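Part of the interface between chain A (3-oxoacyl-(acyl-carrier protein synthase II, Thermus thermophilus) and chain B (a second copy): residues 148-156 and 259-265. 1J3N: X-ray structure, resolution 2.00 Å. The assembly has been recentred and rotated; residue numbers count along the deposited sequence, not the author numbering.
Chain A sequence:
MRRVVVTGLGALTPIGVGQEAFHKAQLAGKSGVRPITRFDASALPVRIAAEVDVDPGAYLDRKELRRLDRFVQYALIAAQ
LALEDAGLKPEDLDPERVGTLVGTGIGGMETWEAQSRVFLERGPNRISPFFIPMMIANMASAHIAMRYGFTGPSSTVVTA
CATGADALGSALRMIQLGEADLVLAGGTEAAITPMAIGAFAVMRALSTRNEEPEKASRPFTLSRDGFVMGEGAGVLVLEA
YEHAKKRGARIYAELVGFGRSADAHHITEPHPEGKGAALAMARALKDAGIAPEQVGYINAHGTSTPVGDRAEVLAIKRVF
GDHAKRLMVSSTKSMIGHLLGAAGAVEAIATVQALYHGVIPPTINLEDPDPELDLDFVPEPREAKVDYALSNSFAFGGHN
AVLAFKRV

Chain A 148-156: YGFTGPSST
Chain B (259-265) GRSADAH

An ordered water links these two backbones through two shorter hydrogen bonds than the weak direct one between them. It accepts a hydrogen bond from A:Ser154 N, at 2.7 Å from the water oxygen, and donates one to B:Ser261 O, at 2.9 Å. The two backbone atoms it links, A:Ser154 N and B:Ser261 O, lie 4.4 Å apart, too far for a direct bond, and the water bridges them from one side, with an angle near 103° at its oxygen. The one direct hydrogen bond is weak: B:Ala262 N donates to A:Thr151 O over 3.4 Å, with an angle of 152° at the hydrogen. The same carbonyl receives a CA-H...O contact, B:Ser261 CA to A:Thr151 O at 3.5 Å and 122°.

The example illustrates how a neighbouring segment can pack alongside a strand in the opposite direction with a single weak direct hydrogen bond and a water bridge. Chain B comes in on a strand that began earlier and ends at B:Ala262, with B:Arg260 at phi/psi -139/156, B:Ser261 at -165/175 and B:Ala262 at -132/135. It then turns through B:Asp263 (-65/-36) and B:Ala264, whose phi is positive (53/42). Chain A leaves a helix at A:Gly149 (74/24), a positive phi that by itself favours glycine, and continues through A:Phe150 (-76/115), A:Thr151 (-104/14), A:Gly152 (-76/174) and A:Pro153 (-44/135) to A:Ser154 (-126/99) and A:Ser155 (-122/172). The chains run in opposite directions. Nearest CA atoms pair A:Gly149 with B:Ala264 at 5.2 Å, A:Thr151 with B:Ala262 at 4.6 Å, and A:Pro153 with B:Ser261 at 4.2 Å; two steps in chain A thus match first two steps and then one in chain B.

Two alanines on chain B meet mostly backbone atoms of chain A. B:Ala264 points its CB toward chain A, reaching A:Gly149 CA at 3.9 Å and A:Phe150 O at 3.9 Å. B:Ala262 likewise points toward chain A, and its CB lies 3.8 Å from A:Phe150 O and 3.6 Å from A:Ser154 CB. The side chain of A:Phe150 comes no closer than 6.0 Å to the chain B stretch; the residue's CA-to-CB bond points away, with chi1 m, leaving the backbone to make the contact. A:Thr151, with chi1 p, brings CG2 to 4.3 Å from B:Ala264 CB.

At the other end, B:Arg260 supplies the largest buried area of any residue here, 78 Å² of a summed 424 Å². Its CB points toward chain A, and the side chain follows rotamers m, t, m, with chi4 at 180°. A:Pro153, in a C-gamma exo pucker, packs its CB 3.8 Å from B:Arg260 CB and its CG 3.7 Å from B:Arg260 O; the proline CB also lies over one face of the guanidinium. A:Ser155 CB approaches obliquely, 3.6 Å from B:Arg260 NH1. Both NH1 and NH2 are hydrogen-bonded elsewhere in the structure, so those two nitrogens have partners while carbon packs against the guanidinium. A:Ser154 and A:Ser155 both have chi1 t, whereas B:Ser261 has chi1 p.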

# COMPACT_ATOMS: atom_id res chain seq x y z
N TYR A 148 -0.50 -3.98 -20.46
CA TYR A 148 -1.21 -3.06 -21.34
C TYR A 148 -0.47 -1.78 -21.72
O TYR A 148 -0.96 -0.99 -22.52
CB TYR A 148 -2.56 -2.70 -20.72
CG TYR A 148 -3.45 -3.90 -20.44
CD1 TYR A 148 -3.91 -4.70 -21.48
CD2 TYR A 148 -3.82 -4.22 -19.14
CE1 TYR A 148 -4.73 -5.81 -21.23
CE2 TYR A 148 -4.63 -5.32 -18.88
CZ TYR A 148 -5.08 -6.11 -19.92
OH TYR A 148 -5.88 -7.20 -19.65
N GLY A 149 0.70 -1.56 -21.13
CA GLY A 149 1.47 -0.37 -21.43
C GLY A 149 0.91 0.91 -20.82
O GLY A 149 1.16 2.00 -21.33
N PHE A 150 0.16 0.78 -19.73
CA PHE A 150 -0.42 1.93 -19.05
C PHE A 150 0.69 2.61 -18.26
O PHE A 150 1.24 2.03 -17.32
CB PHE A 150 -1.53 1.50 -18.10
CG PHE A 150 -2.69 0.79 -18.77
CD1 PHE A 150 -3.10 1.15 -20.05
CD2 PHE A 150 -3.42 -0.18 -18.08
CE1 PHE A 150 -4.22 0.57 -20.64
CE2 PHE A 150 -4.55 -0.77 -18.65
CZ PHE A 150 -4.95 -0.40 -19.94
N THR A 151 1.04 3.84 -18.64
CA THR A 151 2.12 4.54 -17.96
C THR A 151 1.69 5.63 -16.98
O THR A 151 2.50 6.47 -16.55
CB THR A 151 3.10 5.16 -18.98
OG1 THR A 151 2.40 6.10 -19.80
CG2 THR A 151 3.72 4.07 -19.86
N GLY A 152 0.41 5.63 -16.63
CA GLY A 152 -0.10 6.58 -15.65
C GLY A 152 0.35 6.06 -14.29
O GLY A 152 0.90 4.96 -14.20
N PRO A 153 0.12 6.82 -13.20
CA PRO A 153 0.53 6.38 -11.86
C PRO A 153 0.18 4.91 -11.57
O PRO A 153 -0.92 4.46 -11.87
CB PRO A 153 -0.23 7.34 -10.95
CG PRO A 153 -0.19 8.62 -11.74
CD PRO A 153 -0.52 8.15 -13.15
N SER A 154 1.14 4.18 -11.00
CA SER A 154 0.96 2.77 -10.67
C SER A 154 1.27 2.58 -9.19
O SER A 154 2.44 2.47 -8.80
CB SER A 154 1.91 1.91 -11.52
OG SER A 154 1.62 0.53 -11.40
N SER A 155 0.24 2.53 -8.36
CA SER A 155 0.45 2.38 -6.92
C SER A 155 -0.23 1.16 -6.31
O SER A 155 -1.02 0.47 -6.96
CB SER A 155 0.00 3.65 -6.18
OG SER A 155 0.58 3.70 -4.88
N THR A 156 0.09 0.91 -5.04
CA THR A 156 -0.43 -0.23 -4.32
C THR A 156 -0.66 0.07 -2.84
O THR A 156 0.24 0.56 -2.17
CB THR A 156 0.55 -1.43 -4.40
OG1 THR A 156 0.73 -1.82 -5.77
CG2 THR A 156 0.03 -2.60 -3.59
N GLY B 259 4.77 13.68 -8.55
CA GLY B 259 4.58 13.07 -9.85
C GLY B 259 4.82 11.56 -9.84
O GLY B 259 5.74 11.09 -9.17
N ARG B 260 3.99 10.80 -10.56
CA ARG B 260 4.12 9.35 -10.64
C ARG B 260 3.89 8.81 -12.05
O ARG B 260 3.22 9.43 -12.86
CB ARG B 260 3.13 8.66 -9.69
CG ARG B 260 3.45 8.81 -8.21
CD ARG B 260 2.39 8.09 -7.37
NE ARG B 260 1.08 8.71 -7.53
CZ ARG B 260 -0.03 8.30 -6.92
NH1 ARG B 260 0.00 7.26 -6.09
NH2 ARG B 260 -1.18 8.94 -7.13
N SER B 261 4.46 7.64 -12.32
CA SER B 261 4.31 6.99 -13.62
C SER B 261 4.76 5.55 -13.46
O SER B 261 5.23 5.15 -12.41
CB SER B 261 5.19 7.67 -14.67
OG SER B 261 6.56 7.42 -14.40
N ALA B 262 4.60 4.77 -14.53
CA ALA B 262 5.00 3.37 -14.53
C ALA B 262 5.80 3.09 -15.79
O ALA B 262 5.42 3.52 -16.87
CB ALA B 262 3.76 2.48 -14.50
N ASP B 263 6.92 2.37 -15.66
CA ASP B 263 7.73 2.05 -16.83
C ASP B 263 6.94 1.14 -17.75
O ASP B 263 7.04 1.24 -18.97
CB ASP B 263 9.01 1.31 -16.43
CG ASP B 263 10.08 2.24 -15.87
OD1 ASP B 263 9.85 3.46 -15.81
OD2 ASP B 263 11.15 1.73 -15.50
N ALA B 264 6.14 0.25 -17.15
CA ALA B 264 5.33 -0.71 -17.90
C ALA B 264 6.31 -1.41 -18.84
O ALA B 264 6.01 -1.66 -20.02
CB ALA B 264 4.26 0.02 -18.69
N HIS B 265 7.47 -1.75 -18.30
CA HIS B 265 8.53 -2.35 -19.08
C HIS B 265 9.01 -3.75 -18.65
O HIS B 265 8.87 -4.70 -19.41
CB HIS B 265 9.70 -1.36 -19.11
CG HIS B 265 10.93 -1.88 -19.79
ND1 HIS B 265 12.11 -2.11 -19.11
CD2 HIS B 265 11.16 -2.22 -21.08
CE1 HIS B 265 13.01 -2.57 -19.96
NE2 HIS B 265 12.47 -2.64 -21.16
O HOH W 1 3.50 5.22 -10.07